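PDB 4ZO4: dephospho-CoA kinase from Campylobacter jejuni subsp. jejuni serotype O:2, which probably catalyses the ATP-dependent phosphorylation of the 3'-hydroxyl group of dephospho-coenzyme A, the last step in the biosynthesis of coenzyme A. Local coordinates for residues L48-E51 with K52-P56; K99-E102 with Q103-L107; L144-I147 with M148-D151; K159-L162 with D163-D167. All coordinates share one frame; numbering follows the deposited sequence.

Interaction 1: residues L48-E51 with K52-P56; sequences LELE and KIFSP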
loop_
_atom_site.group_PDB
_atom_site.type_symbol
_atom_site.label_atom_id
_atom_site.label_comp_id
_atom_site.label_asym_id
_atom_site.label_seq_id
_atom_site.Cartn_x
_atom_site.Cartn_y
_atom_site.Cartn_z
ATOM N N LEU A 48 11.033 23.306 -14.561
ATOM C CA LEU A 48 11.968 23.886 -13.590
ATOM C C LEU A 48 11.649 23.477 -12.150
ATOM O O LEU A 48 12.561 23.121 -11.398
ATOM C CB LEU A 48 12.053 25.414 -13.694
ATOM C CG LEU A 48 12.828 25.937 -14.909
ATOM C CD1 LEU A 48 12.934 27.458 -14.871
ATOM C CD2 LEU A 48 14.207 25.299 -15.006
ATOM N N GLU A 49 10.386 23.523 -11.747
ATOM C CA GLU A 49 10.099 23.194 -10.353
ATOM C C GLU A 49 10.477 21.745 -10.046
ATOM O O GLU A 49 11.078 21.464 -9.023
ATOM C CB GLU A 49 8.664 23.536 -9.938
ATOM C CG GLU A 49 8.571 24.907 -9.261
ATOM C CD GLU A 49 9.473 25.039 -7.992
ATOM O OE1 GLU A 49 10.056 26.146 -7.741
ATOM O OE2 GLU A 49 9.610 24.025 -7.247
ATOM N N LEU A 50 10.188 20.847 -10.975
ATOM C CA LEU A 50 10.517 19.428 -10.823
ATOM C C LEU A 50 12.041 19.192 -10.693
ATOM O O LEU A 50 12.509 18.401 -9.866
ATOM C CB LEU A 50 9.934 18.627 -12.002
ATOM C CG LEU A 50 8.407 18.415 -12.061
ATOM C CD1 LEU A 50 7.935 18.083 -13.473
ATOM C CD2 LEU A 50 7.984 17.291 -11.116
ATOM N N GLU A 51 12.829 19.880 -11.491
ATOM C CA GLU A 51 14.278 19.808 -11.315
ATOM C C GLU A 51 14.667 20.093 -9.861
ATOM O O GLU A 51 15.408 19.294 -9.290
ATOM C CB GLU A 51 15.000 20.764 -12.240
ATOM C CG GLU A 51 16.488 20.477 -12.391
ATOM C CD GLU A 51 17.376 21.117 -11.323
ATOM O OE1 GLU A 51 18.489 20.561 -11.110
ATOM O OE2 GLU A 51 16.976 22.150 -10.706
ATOM N N LYS A 52 14.184 21.201 -9.266
ATOM C CA LYS A 52 14.497 21.541 -7.829
ATOM C C LYS A 52 14.134 20.399 -6.879
ATOM O O LYS A 52 14.957 19.872 -6.182
ATOM C CB LYS A 52 13.745 22.798 -7.358
ATOM C CG LYS A 52 14.417 24.125 -7.676
ATOM C CD LYS A 52 13.403 25.174 -8.129
ATOM C CE LYS A 52 14.099 26.453 -8.577
ATOM N NZ LYS A 52 13.239 27.415 -9.344
ATOM N N ILE A 53 12.878 20.004 -6.916
ATOM C CA ILE A 53 12.309 18.986 -6.051
ATOM C C ILE A 53 13.053 17.669 -6.204
ATOM O O ILE A 53 13.369 17.053 -5.225
ATOM C CB ILE A 53 10.806 18.801 -6.420
ATOM C CG1 ILE A 53 10.036 20.138 -6.279
ATOM C CG2 ILE A 53 10.147 17.736 -5.556
ATOM C CD1 ILE A 53 8.615 20.095 -6.790
ATOM N N PHE A 54 13.337 17.230 -7.435
ATOM C CA PHE A 54 13.881 15.877 -7.678
ATOM C C PHE A 54 15.389 15.753 -7.869
ATOM O O PHE A 54 15.951 14.687 -7.635
ATOM C CB PHE A 54 13.176 15.253 -8.865
ATOM C CG PHE A 54 11.777 14.867 -8.566
ATOM C CD1 PHE A 54 11.505 13.698 -7.889
ATOM C CD2 PHE A 54 10.735 15.702 -8.891
ATOM C CE1 PHE A 54 10.208 13.344 -7.575
ATOM C CE2 PHE A 54 9.438 15.352 -8.587
ATOM C CZ PHE A 54 9.176 14.175 -7.916
ATOM N N SER A 55 16.041 16.818 -8.314
ATOM C CA SER A 55 17.493 16.812 -8.469
ATOM C C SER A 55 18.223 16.264 -7.248
ATOM O O SER A 55 19.182 15.521 -7.425
ATOM C CB SER A 55 18.045 18.198 -8.838
ATOM O OG SER A 55 17.837 19.144 -7.809
ATOM N N PRO A 56 17.765 16.577 -6.018
ATOM C CA PRO A 56 18.494 15.940 -4.879
ATOM C C PRO A 56 18.444 14.401 -4.782
ATOM O O PRO A 56 19.008 13.844 -3.840
ATOM C CB PRO A 56 17.835 16.558 -3.616
ATOM C CG PRO A 56 16.601 17.246 -4.073
ATOM C CD PRO A 56 16.797 17.586 -5.548
#

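Interaction 2: residues K99-E102 with Q103-L107; sequences KILE and QMQIL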
loop_
_atom_site.group_PDB
_atom_site.type_symbol
_atom_site.label_atom_id
_atom_site.label_comp_id
_atom_site.label_asym_id
_atom_site.label_seq_id
_atom_site.Cartn_x
_atom_site.Cartn_y
_atom_site.Cartn_z
ATOM N N LYS A 99 -6.457 20.511 -15.134
ATOM C CA LYS A 99 -6.309 20.615 -16.586
ATOM C C LYS A 99 -7.253 19.670 -17.351
ATOM O O LYS A 99 -7.732 19.992 -18.419
ATOM C CB LYS A 99 -4.874 20.346 -16.999
ATOM C CG LYS A 99 -4.640 20.524 -18.484
ATOM C CD LYS A 99 -3.369 21.294 -18.826
ATOM C CE LYS A 99 -3.628 22.799 -18.845
ATOM N NZ LYS A 99 -3.036 23.460 -20.046
ATOM N N ILE A 100 -7.535 18.500 -16.820
ATOM C CA ILE A 100 -8.523 17.673 -17.472
ATOM C C ILE A 100 -9.890 18.332 -17.336
ATOM O O ILE A 100 -10.627 18.374 -18.292
ATOM C CB ILE A 100 -8.528 16.243 -16.912
ATOM C CG1 ILE A 100 -7.359 15.460 -17.535
ATOM C CG2 ILE A 100 -9.842 15.550 -17.230
ATOM C CD1 ILE A 100 -7.153 14.068 -16.959
ATOM N N LEU A 101 -10.206 18.834 -16.145
ATOM C CA LEU A 101 -11.490 19.463 -15.851
ATOM C C LEU A 101 -11.591 20.862 -16.438
ATOM O O LEU A 101 -12.660 21.466 -16.441
ATOM C CB LEU A 101 -11.685 19.512 -14.332
ATOM C CG LEU A 101 -12.917 20.139 -13.653
ATOM C CD1 LEU A 101 -13.172 19.436 -12.320
ATOM C CD2 LEU A 101 -12.788 21.642 -13.413
ATOM N N GLU A 102 -10.476 21.396 -16.914
ATOM C CA GLU A 102 -10.477 22.667 -17.656
ATOM C C GLU A 102 -11.034 22.417 -19.048
ATOM O O GLU A 102 -11.997 23.032 -19.453
ATOM C CB GLU A 102 -9.045 23.228 -17.724
ATOM C CG GLU A 102 -8.775 24.379 -18.675
ATOM C CD GLU A 102 -7.281 24.648 -18.786
ATOM O OE1 GLU A 102 -6.744 24.590 -19.914
ATOM O OE2 GLU A 102 -6.631 24.885 -17.738
ATOM N N GLN A 103 -10.408 21.493 -19.756
ATOM C CA GLN A 103 -10.761 21.154 -21.118
ATOM C C GLN A 103 -12.086 20.378 -21.292
ATOM O O GLN A 103 -12.539 20.205 -22.426
ATOM C CB GLN A 103 -9.632 20.330 -21.731
ATOM C CG GLN A 103 -8.321 21.076 -21.887
ATOM C CD GLN A 103 -7.238 20.217 -22.523
ATOM O OE1 GLN A 103 -7.510 19.146 -23.071
ATOM N NE2 GLN A 103 -6.000 20.688 -22.455
HETATM N N MSE A 104 -12.699 19.901 -20.208
HETATM C CA MSE A 104 -14.005 19.217 -20.321
HETATM C C MSE A 104 -15.215 20.123 -20.111
HETATM O O MSE A 104 -16.352 19.734 -20.427
HETATM C CB MSE A 104 -14.125 18.101 -19.298
HETATM C CG MSE A 104 -13.274 16.891 -19.611
HETATM SE SE MSE A 104 -13.531 15.672 -18.095
HETATM C CE MSE A 104 -15.349 15.060 -18.482
ATOM N N GLN A 105 -14.986 21.291 -19.511
ATOM C CA GLN A 105 -16.015 22.294 -19.294
ATOM C C GLN A 105 -16.075 23.202 -20.519
ATOM O O GLN A 105 -17.074 23.908 -20.728
ATOM C CB GLN A 105 -15.730 23.135 -18.032
ATOM C CG GLN A 105 -16.242 22.549 -16.710
ATOM C CD GLN A 105 -15.675 23.257 -15.466
ATOM O OE1 GLN A 105 -14.911 24.220 -15.573
ATOM N NE2 GLN A 105 -16.049 22.772 -14.278
ATOM N N ILE A 106 -15.011 23.199 -21.324
ATOM C CA ILE A 106 -15.038 23.901 -22.617
ATOM C C ILE A 106 -16.003 23.190 -23.580
ATOM O O ILE A 106 -16.910 23.812 -24.138
ATOM C CB ILE A 106 -13.608 24.063 -23.207
ATOM C CG1 ILE A 106 -12.921 25.276 -22.556
ATOM C CG2 ILE A 106 -13.625 24.266 -24.720
ATOM C CD1 ILE A 106 -11.451 25.424 -22.890
ATOM N N LEU A 107 -15.838 21.883 -23.721
ATOM C CA LEU A 107 -16.563 21.110 -24.710
ATOM C C LEU A 107 -17.971 20.778 -24.254
ATOM O O LEU A 107 -18.824 20.496 -25.102
ATOM C CB LEU A 107 -15.819 19.816 -25.003
ATOM C CG LEU A 107 -14.330 19.982 -25.267
ATOM C CD1 LEU A 107 -13.636 18.638 -25.470
ATOM C CD2 LEU A 107 -14.141 20.903 -26.463
#

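Interaction 3: residues L144-I147 with M148-D151; sequences LKRI and MQRD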
loop_
_atom_site.group_PDB
_atom_site.type_symbol
_atom_site.label_atom_id
_atom_site.label_comp_id
_atom_site.label_asym_id
_atom_site.label_seq_id
_atom_site.Cartn_x
_atom_site.Cartn_y
_atom_site.Cartn_z
ATOM N N LEU A 144 -4.753 -19.450 -13.919
ATOM C CA LEU A 144 -3.312 -19.359 -13.920
ATOM C C LEU A 144 -2.669 -20.277 -14.955
ATOM O O LEU A 144 -1.866 -19.832 -15.768
ATOM C CB LEU A 144 -2.769 -19.729 -12.552
ATOM C CG LEU A 144 -1.264 -19.564 -12.442
ATOM C CD1 LEU A 144 -0.896 -18.113 -12.669
ATOM C CD2 LEU A 144 -0.820 -20.030 -11.081
ATOM N N LYS A 145 -3.043 -21.551 -14.922
ATOM C CA LYS A 145 -2.318 -22.598 -15.657
ATOM C C LYS A 145 -2.484 -22.407 -17.161
ATOM O O LYS A 145 -1.548 -22.604 -17.941
ATOM C CB LYS A 145 -2.802 -24.016 -15.282
ATOM C CG LYS A 145 -3.317 -24.245 -13.853
ATOM C CD LYS A 145 -2.210 -24.210 -12.805
ATOM C CE LYS A 145 -2.613 -24.968 -11.551
ATOM N NZ LYS A 145 -1.456 -25.704 -10.973
ATOM N N ARG A 146 -3.685 -22.011 -17.559
ATOM C CA ARG A 146 -3.950 -21.723 -18.943
ATOM C C ARG A 146 -3.203 -20.481 -19.435
ATOM O O ARG A 146 -3.049 -20.298 -20.628
ATOM C CB ARG A 146 -5.462 -21.601 -19.182
ATOM C CG ARG A 146 -6.257 -22.916 -19.048
ATOM C CD ARG A 146 -5.845 -23.984 -20.063
ATOM N NE ARG A 146 -6.982 -24.689 -20.665
ATOM C CZ ARG A 146 -7.669 -24.275 -21.743
ATOM N NH1 ARG A 146 -7.368 -23.132 -22.357
ATOM N NH2 ARG A 146 -8.680 -25.006 -22.210
ATOM N N ILE A 147 -2.743 -19.623 -18.533
ATOM C CA ILE A 147 -1.944 -18.463 -18.934
ATOM C C ILE A 147 -0.469 -18.830 -19.161
ATOM O O ILE A 147 0.191 -18.265 -20.039
ATOM C CB ILE A 147 -2.047 -17.321 -17.901
ATOM C CG1 ILE A 147 -3.482 -16.764 -17.849
ATOM C CG2 ILE A 147 -1.069 -16.201 -18.243
ATOM C CD1 ILE A 147 -3.741 -15.804 -16.700
HETATM N N MSE A 148 0.053 -19.755 -18.366
HETATM C CA MSE A 148 1.448 -20.218 -18.509
HETATM C C MSE A 148 1.612 -20.969 -19.807
HETATM O O MSE A 148 2.551 -20.704 -20.530
HETATM C CB MSE A 148 1.916 -21.085 -17.327
HETATM C CG MSE A 148 2.120 -20.235 -16.083
HETATM SE SE MSE A 148 2.095 -21.336 -14.453
HETATM C CE MSE A 148 3.889 -22.115 -14.632
ATOM N N GLN A 149 0.698 -21.898 -20.102
ATOM C CA GLN A 149 0.661 -22.606 -21.406
ATOM C C GLN A 149 0.598 -21.644 -22.594
ATOM O O GLN A 149 1.574 -21.470 -23.309
ATOM C CB GLN A 149 -0.569 -23.526 -21.519
ATOM C CG GLN A 149 -0.640 -24.694 -20.546
ATOM C CD GLN A 149 -2.004 -25.396 -20.556
ATOM O OE1 GLN A 149 -2.929 -25.011 -21.289
ATOM N NE2 GLN A 149 -2.135 -26.430 -19.727
ATOM N N ARG A 150 -0.566 -21.024 -22.781
ATOM C CA ARG A 150 -0.852 -20.172 -23.932
ATOM C C ARG A 150 0.188 -19.071 -24.097
ATOM O O ARG A 150 0.739 -18.892 -25.180
ATOM C CB ARG A 150 -2.255 -19.556 -23.771
ATOM C CG ARG A 150 -2.602 -18.438 -24.745
ATOM C CD ARG A 150 -3.305 -18.934 -25.991
ATOM N NE ARG A 150 -3.186 -17.962 -27.081
ATOM C CZ ARG A 150 -3.880 -16.824 -27.183
ATOM N NH1 ARG A 150 -3.685 -16.027 -28.235
ATOM N NH2 ARG A 150 -4.763 -16.466 -26.251
ATOM N N ASP A 151 0.457 -18.339 -23.020
ATOM C CA ASP A 151 1.283 -17.142 -23.107
ATOM C C ASP A 151 2.750 -17.437 -22.833
ATOM O O ASP A 151 3.579 -16.534 -22.920
ATOM C CB ASP A 151 0.726 -16.036 -22.192
ATOM C CG ASP A 151 -0.771 -15.718 -22.474
ATOM O OD1 ASP A 151 -1.264 -16.090 -23.560
ATOM O OD2 ASP A 151 -1.453 -15.070 -21.629
#

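Interaction 4: residues K159-L162 with D163-D167; sequences KARL and DSQID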
loop_
_atom_site.group_PDB
_atom_site.type_symbol
_atom_site.label_atom_id
_atom_site.label_comp_id
_atom_site.label_asym_id
_atom_site.label_seq_id
_atom_site.Cartn_x
_atom_site.Cartn_y
_atom_site.Cartn_z
ATOM N N LYS A 159 1.244 -14.612 -12.645
ATOM C CA LYS A 159 0.577 -14.046 -11.476
ATOM C C LYS A 159 0.248 -12.607 -11.766
ATOM O O LYS A 159 -0.866 -12.154 -11.527
ATOM C CB LYS A 159 1.509 -14.118 -10.288
ATOM C CG LYS A 159 0.848 -13.863 -8.959
ATOM C CD LYS A 159 1.832 -13.235 -7.992
ATOM C CE LYS A 159 1.156 -12.944 -6.668
ATOM N NZ LYS A 159 1.366 -11.523 -6.283
ATOM N N ALA A 160 1.228 -11.890 -12.305
ATOM C CA ALA A 160 1.075 -10.474 -12.634
ATOM C C ALA A 160 -0.057 -10.250 -13.630
ATOM O O ALA A 160 -0.938 -9.382 -13.459
ATOM C CB ALA A 160 2.364 -9.969 -13.224
ATOM N N ARG A 161 -0.021 -11.047 -14.689
ATOM C CA ARG A 161 -0.962 -10.914 -15.712
ATOM C C ARG A 161 -2.351 -11.190 -15.171
ATOM O O ARG A 161 -3.294 -10.446 -15.442
ATOM C CB ARG A 161 -0.619 -11.880 -16.848
ATOM C CG ARG A 161 -1.262 -11.424 -18.137
ATOM C CD ARG A 161 -0.668 -12.090 -19.333
ATOM N NE ARG A 161 -0.563 -11.160 -20.453
ATOM C CZ ARG A 161 -0.395 -11.548 -21.712
ATOM N NH1 ARG A 161 -0.334 -12.844 -22.014
ATOM N NH2 ARG A 161 -0.305 -10.640 -22.677
ATOM N N LEU A 162 -2.476 -12.281 -14.426
ATOM C CA LEU A 162 -3.759 -12.681 -13.825
ATOM C C LEU A 162 -4.317 -11.635 -12.867
ATOM O O LEU A 162 -5.540 -11.365 -12.827
ATOM C CB LEU A 162 -3.596 -14.007 -13.043
ATOM C CG LEU A 162 -4.882 -14.639 -12.497
ATOM C CD1 LEU A 162 -5.970 -14.618 -13.549
ATOM C CD2 LEU A 162 -4.680 -16.077 -12.139
ATOM N N ASP A 163 -3.444 -11.074 -12.045
ATOM C CA ASP A 163 -3.911 -10.080 -11.088
ATOM C C ASP A 163 -4.472 -8.860 -11.792
ATOM O O ASP A 163 -5.445 -8.277 -11.348
ATOM C CB ASP A 163 -2.769 -9.667 -10.179
ATOM C CG ASP A 163 -2.466 -10.703 -9.107
ATOM O OD1 ASP A 163 -3.376 -11.465 -8.668
ATOM O OD2 ASP A 163 -1.289 -10.745 -8.704
ATOM N N SER A 164 -3.838 -8.448 -12.873
ATOM C CA SER A 164 -4.258 -7.245 -13.537
ATOM C C SER A 164 -5.594 -7.500 -14.187
ATOM O O SER A 164 -6.510 -6.698 -14.048
ATOM C CB SER A 164 -3.233 -6.798 -14.554
ATOM O OG SER A 164 -2.956 -7.850 -15.431
ATOM N N GLN A 165 -5.733 -8.643 -14.849
ATOM C CA GLN A 165 -7.037 -9.038 -15.392
ATOM C C GLN A 165 -8.099 -9.038 -14.321
ATOM O O GLN A 165 -9.173 -8.504 -14.528
ATOM C CB GLN A 165 -6.967 -10.390 -16.071
ATOM C CG GLN A 165 -6.084 -10.381 -17.320
ATOM C CD GLN A 165 -5.794 -11.786 -17.849
ATOM O OE1 GLN A 165 -6.500 -12.746 -17.532
ATOM N NE2 GLN A 165 -4.746 -11.910 -18.661
ATOM N N ILE A 166 -7.804 -9.571 -13.139
ATOM C CA ILE A 166 -8.846 -9.573 -12.092
ATOM C C ILE A 166 -9.250 -8.153 -11.715
ATOM O O ILE A 166 -10.433 -7.817 -11.660
ATOM C CB ILE A 166 -8.429 -10.323 -10.844
ATOM C CG1 ILE A 166 -8.113 -11.791 -11.185
ATOM C CG2 ILE A 166 -9.564 -10.295 -9.822
ATOM C CD1 ILE A 166 -7.386 -12.530 -10.061
ATOM N N ASP A 167 -8.245 -7.318 -11.485
ATOM C CA ASP A 167 -8.479 -5.913 -11.232
ATOM C C ASP A 167 -9.307 -5.236 -12.369
ATOM O O ASP A 167 -10.280 -4.531 -12.081
ATOM C CB ASP A 167 -7.130 -5.218 -10.923
ATOM C CG ASP A 167 -6.481 -5.777 -9.630
ATOM O OD1 ASP A 167 -7.250 -6.281 -8.799
ATOM O OD2 ASP A 167 -5.238 -5.758 -9.445
#

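Interaction 1: residues L48-E51 with K52-P56
The Phe54 ring meets Leu50 at its edge, where Leu50 O lies in the ring plane, 3.4 Å from Phe54 CD2; one face of the ring carries Ile53 CG2, displaced toward the rim. Leu50 CD2 approaches Phe54 CE2 at 3.5 Å. The two side chains run side by side and point the same way, since each sets CG opposite its carbonyl carbon (chi1 -72° in both). Leu50 O also accepts the Phe54 N bond at 2.8 Å, and Ile53 N bonds to Glu49 O at 3.1 Å, the i to i+4 pattern of helix 47-54. On another flank the Glu49 chain, bent at chi2, brings OE1 to 3.5 Å from Lys52 CD. Lys52 NZ stands 3.8 Å from Glu49 OE1, a long salt bridge between crossing side chains. Leu50 and Ile53 press on Phe91 of helix 82-109, and Phe54 on Leu88 of that helix, while Ile53 O accepts a hydrogen bond from Arg161 NH2 of the second subunit. The chemistry is thus divided: the buried flank rests on apolar contact and backbone bonds, whereas the stretched ion pair on the more exposed flank is probably a minor, adaptable attraction.

Interaction 2: residues K99-E102 with Q103-L107
Met104, present as selenomethionine, runs alongside Ile100. Its CB stands 3.7 Å from Ile100 O, and its CG passes closer to that oxygen, at 3.3 Å. The selenium then leaves the backbone for the branch methyl of the isoleucine, Met104 SE lying 3.8 Å from Ile100 CG2. The chain is extended as far as SE (chi2 177°) and turns only at the last bond, so that CE swings aside (chi3 73°); the two side chains point the same way. One residue further along, on the neighbouring flank, the extended Gln105 chain passes Leu101. Its amide carbon Gln105 CD is 3.6 Å from Leu101 O, and Gln105 NE2 rests 3.6 Å from the methyl Leu101 CD2, a van der Waals touch between side chains that cross at a slant. The backbone here is only loosely bonded: Gln103 N to Lys99 O is weak at 3.3 Å, though nearly straight, and Met104 N to Ile100 O is weak and bent to 125°. This weakly bonded backbone goes with a side of the helix that is packed on the sheet. Met104 packs on Ile33 of strand 31-34 and on Phe114 and Val116 of strand 114-117, while Ile100 meets Ala35 and Ile38 of helix 35-45. The arrangement is that of a helix laid against a parallel sheet, as in the alpha/beta core of P-loop kinases, here helix 82-109 leading toward strand 114-117.

Interaction 3: residues L144-I147 with M148-D151
Helix 144-151, which with helix 155-172 forms a helical projection from the core that probably corresponds to the lid of the CoaE family, sets Ile147 against Asp151 one turn on. The methyl Ile147 CG2 lies 3.6 Å from Asp151 OD2, the side chains crossing at a slant. Asp151 N donates to Ile147 O at 3.0 Å from well above the carbonyl plane, 40° out of it. The carboxylate does not end in this contact: Asp151 OD2 forms a salt bridge with Arg161 NH1 of helix 155-172, tying the two helices of the projection together, and Ile147 packs on Leu162 of that same partner. Leu144 lies on the inner flank too; Leu144 CG is 4.3 Å from the selenium of selenomethionine Met148, a slack apolar contact, and both touch Ala158. Across the exposed flank Arg146 folds at chi2 (-62°) and chi3, presenting its methylene CD to the amide oxygen Gln149 OE1 at 3.3 Å. The guanidinium and amide planes are 21° apart, yet the amide oxygen approaches the guanidinium obliquely, nearer to its aliphatic stem than to Arg146 NE at 4.1 Å. Leu144 O accepts from both Ile147 N and Met148 N.

Interaction 4: residues K159-L162 with D163-D167
Ser164 and Arg161 form the tight part of this contact, round a single backbone oxygen. Ser164 OG donates to Arg161 O at 2.6 Å, while Gln165 N reaches the same oxygen at 3.1 Å as the regular helical bond. The hydroxyl is turned back there because OG sits between the backbone N and the carbonyl carbon (chi1 54°), and it approaches from above the carbonyl plane, 35° out of it. Two firm donors thus grip Arg161 O. The apolar flank is buried as well, Ile166 CD1 lying 4.1 Å from Leu162 CG, while Leu162 O takes the Ile166 N bond at 2.9 Å. These residues belong to helix 155-172, the longer helix of the probable lid, where Leu162 also packs against Leu162 of the third subunit, and Ala160 and Ser164 against the second subunit. Looser by comparison is the Lys159 flank, where the lysine chain passes obliquely by the carboxylate and Lys159 NZ stops 3.7 Å from Asp163 OD2, a long salt bridge. Asp163 OD1 of the third subunit lies near its counterpart here, a pairing of like charges that the lysines of both chains may soften. Across this contact the partly exposed Gln165 makes a light touch. Its NE2 rests 3.6 Å from the methylene Arg161 CG, with the amide and guanidinium planes 47° apart, while the arginine bends at chi3 and pairs through NH1 with Asp151 of the same chain.

All four contacts are local turns of helices. Interactions 3 and 4 alone touch each other: their helices follow one another in the chain, join by apolar packing and one salt bridge, and both face the third subunit. Interaction 4 is the most buried, touched by two neighbouring subunits, and one of its backbone oxygens, Arg161 O, takes two hydrogen bonds; interaction 3 carries more exposed, charged side chains. Interaction 2 lies across the chain's centre from both, on the sheet of the core, where weak backbone bonds accompany apolar burial and no other subunit of the assembly touches. Interaction 1, about 28 Å from it between centres, packs on another part of helix 82-109 and, like interaction 4, meets the second subunit.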